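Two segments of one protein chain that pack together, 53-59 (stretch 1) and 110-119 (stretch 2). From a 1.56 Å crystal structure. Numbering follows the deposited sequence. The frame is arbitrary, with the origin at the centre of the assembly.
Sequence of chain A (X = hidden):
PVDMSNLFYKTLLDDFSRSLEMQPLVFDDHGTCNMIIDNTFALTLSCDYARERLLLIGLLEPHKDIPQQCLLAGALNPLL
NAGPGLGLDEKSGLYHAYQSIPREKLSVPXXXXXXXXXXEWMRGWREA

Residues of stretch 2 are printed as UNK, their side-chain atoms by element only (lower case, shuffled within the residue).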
ATOM      1  N   ARG A  53       6.842   1.842  11.285  1.00 19.89           N
ATOM      2  CA  ARG A  53       5.564   2.283  10.766  1.00 19.10           C
ATOM      3  C   ARG A  53       5.236   1.525   9.464  1.00 17.98           C
ATOM      4  O   ARG A  53       6.160   1.112   8.752  1.00 17.74           O
ATOM      5  CB  ARG A  53       5.558   3.844  10.480  1.00 19.87           C
ATOM      6  CG  ARG A  53       6.675   4.306   9.582  1.00 20.02           C
ATOM      7  CD  ARG A  53       6.755   5.837   9.325  1.00 20.42           C
ATOM      8  NE  ARG A  53       7.668   6.060   8.247  1.00 19.73           N
ATOM      9  CZ  ARG A  53       7.576   7.053   7.338  1.00 18.36           C
ATOM     10  NH1 ARG A  53       6.583   7.930   7.415  1.00 21.15           N
ATOM     11  NH2 ARG A  53       8.410   7.047   6.359  1.00 21.79           N
ATOM     12  N   LEU A  54       3.962   1.435   9.189  1.00 19.58           N
ATOM     13  CA  LEU A  54       3.478   0.877   7.918  1.00 19.27           C
ATOM     14  C   LEU A  54       2.951   2.036   7.099  1.00 18.06           C
ATOM     15  O   LEU A  54       2.146   2.833   7.590  1.00 20.61           O
ATOM     16  CB  LEU A  54       2.392  -0.110   8.210  1.00 19.75           C
ATOM     17  CG  LEU A  54       1.823  -0.862   6.965  1.00 19.35           C
ATOM     18  CD1 LEU A  54       2.876  -1.777   6.312  1.00 22.82           C
ATOM     19  CD2 LEU A  54       0.513  -1.609   7.292  1.00 22.06           C
ATOM     20  N   LEU A  55       3.355   2.086   5.847  1.00 17.74           N
ATOM     21  CA  LEU A  55       2.853   3.129   4.924  1.00 19.49           C
ATOM     22  C   LEU A  55       1.843   2.552   3.984  1.00 19.43           C
ATOM     23  O   LEU A  55       2.083   1.468   3.439  1.00 20.94           O
ATOM     24  CB  LEU A  55       3.974   3.748   4.167  1.00 21.25           C
ATOM     25  CG  LEU A  55       5.061   4.403   5.040  1.00 27.95           C
ATOM     26  CD1 LEU A  55       6.341   4.621   4.292  1.00 33.74           C
ATOM     27  CD2 LEU A  55       4.455   5.638   5.655  1.00 30.36           C
ATOM     28  N   LEU A  56       0.768   3.283   3.815  1.00 17.43           N
ATOM     29  CA  LEU A  56      -0.232   3.034   2.764  1.00 17.72           C
ATOM     30  C   LEU A  56      -0.008   4.096   1.717  1.00 19.53           C
ATOM     31  O   LEU A  56      -0.057   5.314   2.024  1.00 19.58           O
ATOM     32  CB  LEU A  56      -1.616   3.132   3.318  1.00 20.04           C
ATOM     33  CG  LEU A  56      -2.159   2.101   4.293  1.00 20.39           C
ATOM     34  CD1 LEU A  56      -1.142   1.711   5.374  1.00 27.00           C
ATOM     35  CD2 LEU A  56      -3.464   2.477   4.927  1.00 24.30           C
ATOM     36  N   ILE A  57       0.222   3.715   0.466  1.00 18.93           N
ATOM     37  CA  ILE A  57       0.588   4.638  -0.573  1.00 17.98           C
ATOM     38  C   ILE A  57      -0.291   4.393  -1.770  1.00 21.13           C
ATOM     39  O   ILE A  57      -0.507   3.234  -2.160  1.00 21.30           O
ATOM     40  CB  ILE A  57       2.025   4.492  -1.032  1.00 18.64           C
ATOM     41  CG1 ILE A  57       3.019   4.439   0.171  1.00 20.79           C
ATOM     42  CG2 ILE A  57       2.448   5.641  -1.965  1.00 20.54           C
ATOM     43  CD1 ILE A  57       4.446   4.060  -0.127  1.00 21.96           C
ATOM     44  N   GLY A  58      -0.859   5.452  -2.314  1.00 18.93           N
ATOM     45  CA  GLY A  58      -1.753   5.334  -3.443  1.00 20.53           C
ATOM     46  C   GLY A  58      -1.404   6.242  -4.574  1.00 22.44           C
ATOM     47  O   GLY A  58      -0.914   7.351  -4.395  1.00 21.32           O
ATOM     48  N   LEU A  59      -1.703   5.807  -5.801  1.00 19.40           N
ATOM     49  CA  LEU A  59      -1.510   6.634  -7.018  1.00 19.25           C
ATOM     50  C   LEU A  59      -2.662   7.579  -7.172  1.00 18.52           C
ATOM     51  O   LEU A  59      -3.791   7.178  -7.275  1.00 19.80           O
ATOM     52  CB  LEU A  59      -1.387   5.739  -8.275  1.00 19.12           C
ATOM     53  CG  LEU A  59      -1.361   6.539  -9.583  1.00 20.41           C
ATOM     54  CD1 LEU A  59      -0.218   7.525  -9.701  1.00 20.02           C
ATOM     55  CD2 LEU A  59      -1.277   5.540 -10.786  1.00 22.75           C
ATOM     56  N   UNK A 110      -7.933  -1.304  12.112  1.00 23.57           N
ATOM     57  CA  UNK A 110      -7.267   0.002  11.796  1.00 22.95           C
ATOM     58  C   UNK A 110      -6.749   0.003  10.394  1.00 22.52           C
ATOM     59  O   UNK A 110      -6.929   0.984   9.651  1.00 23.71           O
ATOM     60  c   UNK A 110      -5.463   1.625  12.407  1.00 24.30           C
ATOM     61  c   UNK A 110      -6.174   0.369  12.809  1.00 25.37           C
ATOM     62  o   UNK A 110      -6.832   0.585  14.065  1.00 26.43           O
ATOM     63  N   UNK A 111      -6.085  -1.059   9.967  1.00 20.63           N
ATOM     64  CA  UNK A 111      -5.622  -1.130   8.623  1.00 19.40           C
ATOM     65  C   UNK A 111      -6.789  -1.017   7.629  1.00 20.89           C
ATOM     66  O   UNK A 111      -6.687  -0.345   6.582  1.00 19.98           O
ATOM     67  c   UNK A 111      -3.374  -1.577   6.423  1.00 21.10           C
ATOM     68  c   UNK A 111      -3.453  -3.974   6.949  1.00 24.38           C
ATOM     69  c   UNK A 111      -4.782  -2.409   8.392  1.00 21.51           C
ATOM     70  c   UNK A 111      -4.259  -2.678   6.987  1.00 21.32           C
ATOM     71  N   UNK A 112      -7.865  -1.759   7.879  1.00 22.46           N
ATOM     72  CA  UNK A 112      -9.075  -1.702   7.011  1.00 21.63           C
ATOM     73  C   UNK A 112      -9.604  -0.275   6.925  1.00 22.05           C
ATOM     74  O   UNK A 112      -9.814   0.230   5.797  1.00 21.21           O
ATOM     75  c   UNK A 112      -9.851  -4.104   7.332  1.00 28.09           C
ATOM     76  c   UNK A 112     -10.723  -6.388   7.494  1.00 34.79           C
ATOM     77  n   UNK A 112     -11.967  -7.123   7.758  1.00 33.53           N
ATOM     78  c   UNK A 112     -11.018  -4.939   7.815  1.00 30.25           C
ATOM     79  c   UNK A 112     -10.173  -2.635   7.515  1.00 25.69           C
ATOM     80  N   UNK A 113      -9.775   0.361   8.071  1.00 22.79           N
ATOM     81  CA  UNK A 113     -10.328   1.724   8.138  1.00 22.87           C
ATOM     82  C   UNK A 113      -9.425   2.713   7.400  1.00 21.27           C
ATOM     83  O   UNK A 113      -9.903   3.585   6.596  1.00 21.56           O
ATOM     84  n   UNK A 113      -8.763   2.960  13.589  1.00 41.46           N
ATOM     85  c   UNK A 113     -11.135   3.517   9.764  1.00 33.52           C
ATOM     86  c   UNK A 113      -9.866   2.841  12.897  1.00 41.73           C
ATOM     87  c   UNK A 113     -10.482   2.155   9.582  1.00 27.35           C
ATOM     88  n   UNK A 113     -10.199   3.829  12.057  1.00 41.81           N
ATOM     89  n   UNK A 113     -10.612   1.737  13.059  1.00 45.98           N
ATOM     90  c   UNK A 113     -11.408   3.857  11.222  1.00 37.16           C
ATOM     91  N   UNK A 114      -8.136   2.635   7.601  1.00 20.43           N
ATOM     92  CA  UNK A 114      -7.231   3.526   6.976  1.00 18.75           C
ATOM     93  C   UNK A 114      -7.102   3.293   5.469  1.00 20.32           C
ATOM     94  O   UNK A 114      -6.956   4.247   4.702  1.00 20.30           O
ATOM     95  c   UNK A 114      -5.915   4.009   9.073  1.00 23.26           C
ATOM     96  c   UNK A 114      -5.849   3.534   7.618  1.00 21.56           C
ATOM     97  o   UNK A 114      -6.236   5.895  10.395  1.00 33.77           O
ATOM     98  c   UNK A 114      -6.067   5.505   9.216  1.00 28.45           C
ATOM     99  o   UNK A 114      -6.061   6.294   8.218  1.00 29.86           O
ATOM    100  N   UNK A 115      -7.185   2.040   5.019  1.00 18.75           N
ATOM    101  CA  UNK A 115      -7.159   1.780   3.584  1.00 18.77           C
ATOM    102  C   UNK A 115      -8.409   2.362   2.953  1.00 20.24           C
ATOM    103  O   UNK A 115      -8.288   2.978   1.910  1.00 20.47           O
ATOM    104  c   UNK A 115      -6.470  -1.914   1.596  1.00 19.14           C
ATOM    105  s   UNK A 115      -5.531  -1.975   3.176  1.00 34.47           S
ATOM    106  c   UNK A 115      -7.087   0.286   3.393  1.00 21.33           C
ATOM    107  c   UNK A 115      -5.689  -0.188   3.480  1.00 24.26           C
ATOM    108  N   UNK A 116      -9.557   2.150   3.545  1.00 20.05           N
ATOM    109  CA  UNK A 116     -10.839   2.713   2.976  1.00 20.83           C
ATOM    110  C   UNK A 116     -10.725   4.234   2.940  1.00 21.67           C
ATOM    111  O   UNK A 116     -11.128   4.894   1.981  1.00 21.69           O
ATOM    112  c   UNK A 116     -12.012   2.281   3.734  1.00 22.54           C
ATOM    113  N   UNK A 117     -10.160   4.810   3.982  1.00 22.10           N
ATOM    114  CA  UNK A 117      -9.978   6.282   4.003  1.00 22.49           C
ATOM    115  C   UNK A 117      -9.120   6.768   2.875  1.00 22.50           C
ATOM    116  O   UNK A 117      -9.384   7.839   2.241  1.00 22.34           O
ATOM    117  N   UNK A 118      -8.028   6.094   2.619  1.00 19.49           N
ATOM    118  CA  UNK A 118      -7.147   6.459   1.589  1.00 18.70           C
ATOM    119  C   UNK A 118      -7.841   6.352   0.252  1.00 19.01           C
ATOM    120  O   UNK A 118      -7.616   7.178  -0.614  1.00 18.95           O
ATOM    121  c   UNK A 118      -3.714   4.812   0.600  1.00 24.54           C
ATOM    122  c   UNK A 118      -4.814   5.837   0.599  1.00 20.03           C
ATOM    123  c   UNK A 118      -5.864   5.587   1.616  1.00 18.53           C
ATOM    124  c   UNK A 118      -4.306   7.241   0.781  1.00 25.17           C
ATOM    125  N   UNK A 119      -8.560   5.242   0.053  1.00 19.18           N
ATOM    126  CA  UNK A 119      -9.249   5.030  -1.209  1.00 19.26           C
ATOM    127  C   UNK A 119     -10.251   6.106  -1.476  1.00 18.85           C
ATOM    128  O   UNK A 119     -10.355   6.527  -2.658  1.00 21.11           O
ATOM    129  c   UNK A 119      -8.213   2.344  -2.713  1.00 23.85           C
ATOM    130  c   UNK A 119      -8.863   2.507  -1.361  1.00 21.60           C
ATOM    131  c   UNK A 119      -9.441   1.163  -0.846  1.00 23.26           C
ATOM    132  c   UNK A 119      -9.900   3.626  -1.230  1.00 21.31           C
TER

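Position 110 has three side-chain atoms: one carbon that carries an oxygen and a second carbon. It touches nothing on stretch 1. A beta-branched hydroxyl side chain is threonine, Thr110.

Position 111 has four carbons, forked at the second. One terminal carbon lies 4.0 Å from Leu54 CD2, and a terminal carbon also comes within 4.1 Å of Leu56 CD1. This is leucine, Leu111. Its CA-to-CB bond points sideways, but the t, p rotamer brings the end of the side chain nearer the strand.

Position 112 has four carbons in a row ending in nitrogen. It points away from the strand and makes no contact there. It is lysine, Lys112.

Position 113 has three carbons, a nitrogen, then a carbon carrying two more nitrogens. That guanidinium group identifies arginine, Arg113. It is out of reach of stretch 1. Its NH2 gives a weak hydrogen bond to Thr110 OG1, at 3.1 Å, one helical turn back.

Position 114 has three carbons, the third carrying two oxygens. Its CB lies 3.7 Å from Leu56 CD2. The carboxylate makes it glutamate, Glu114. The CA-to-CB bond points toward the strand, but the end of the side chain leads away, so the contact is made by the aliphatic base.

Position 115 has two carbons, a sulfur and one more carbon, unbranched. Its backbone N lies 3.7 Å from Leu56 CD2, and the second side-chain carbon lies 3.8 Å from the same Leu56 CD2. This is methionine, Met115.

Position 116 has a single side-chain carbon and does not reach stretch 1. It is alanine, Ala116.

Position 117 has no side-chain atoms, so it is glycine, Gly117. It makes no contact with the strand.

Position 118 has four carbons, forked at the second, and points toward the strand. One terminal carbon lies 3.8 Å from Leu56 CB. This is leucine, Leu118. Its CD2 also approaches Gly58 N, at 4.1 Å. Gly58 has no side chain, and an ideal CB there would point toward the helix.

Position 119 has four carbons, forked at the second, but stays out of reach of the strand. It is leucine, Leu119.

The helix runs along the strand at 23°, with the axes 9.4 Å apart at closest approach. No hydrogen bond crosses between them. The contact is apolar and centres on Leu56, which meets Leu111, Glu114, Met115 and Leu118. Leu54 adds to it at Leu111. Together the two stretches bury 266 Å².

Stretch 2 (110-119) TLKREMAGLL
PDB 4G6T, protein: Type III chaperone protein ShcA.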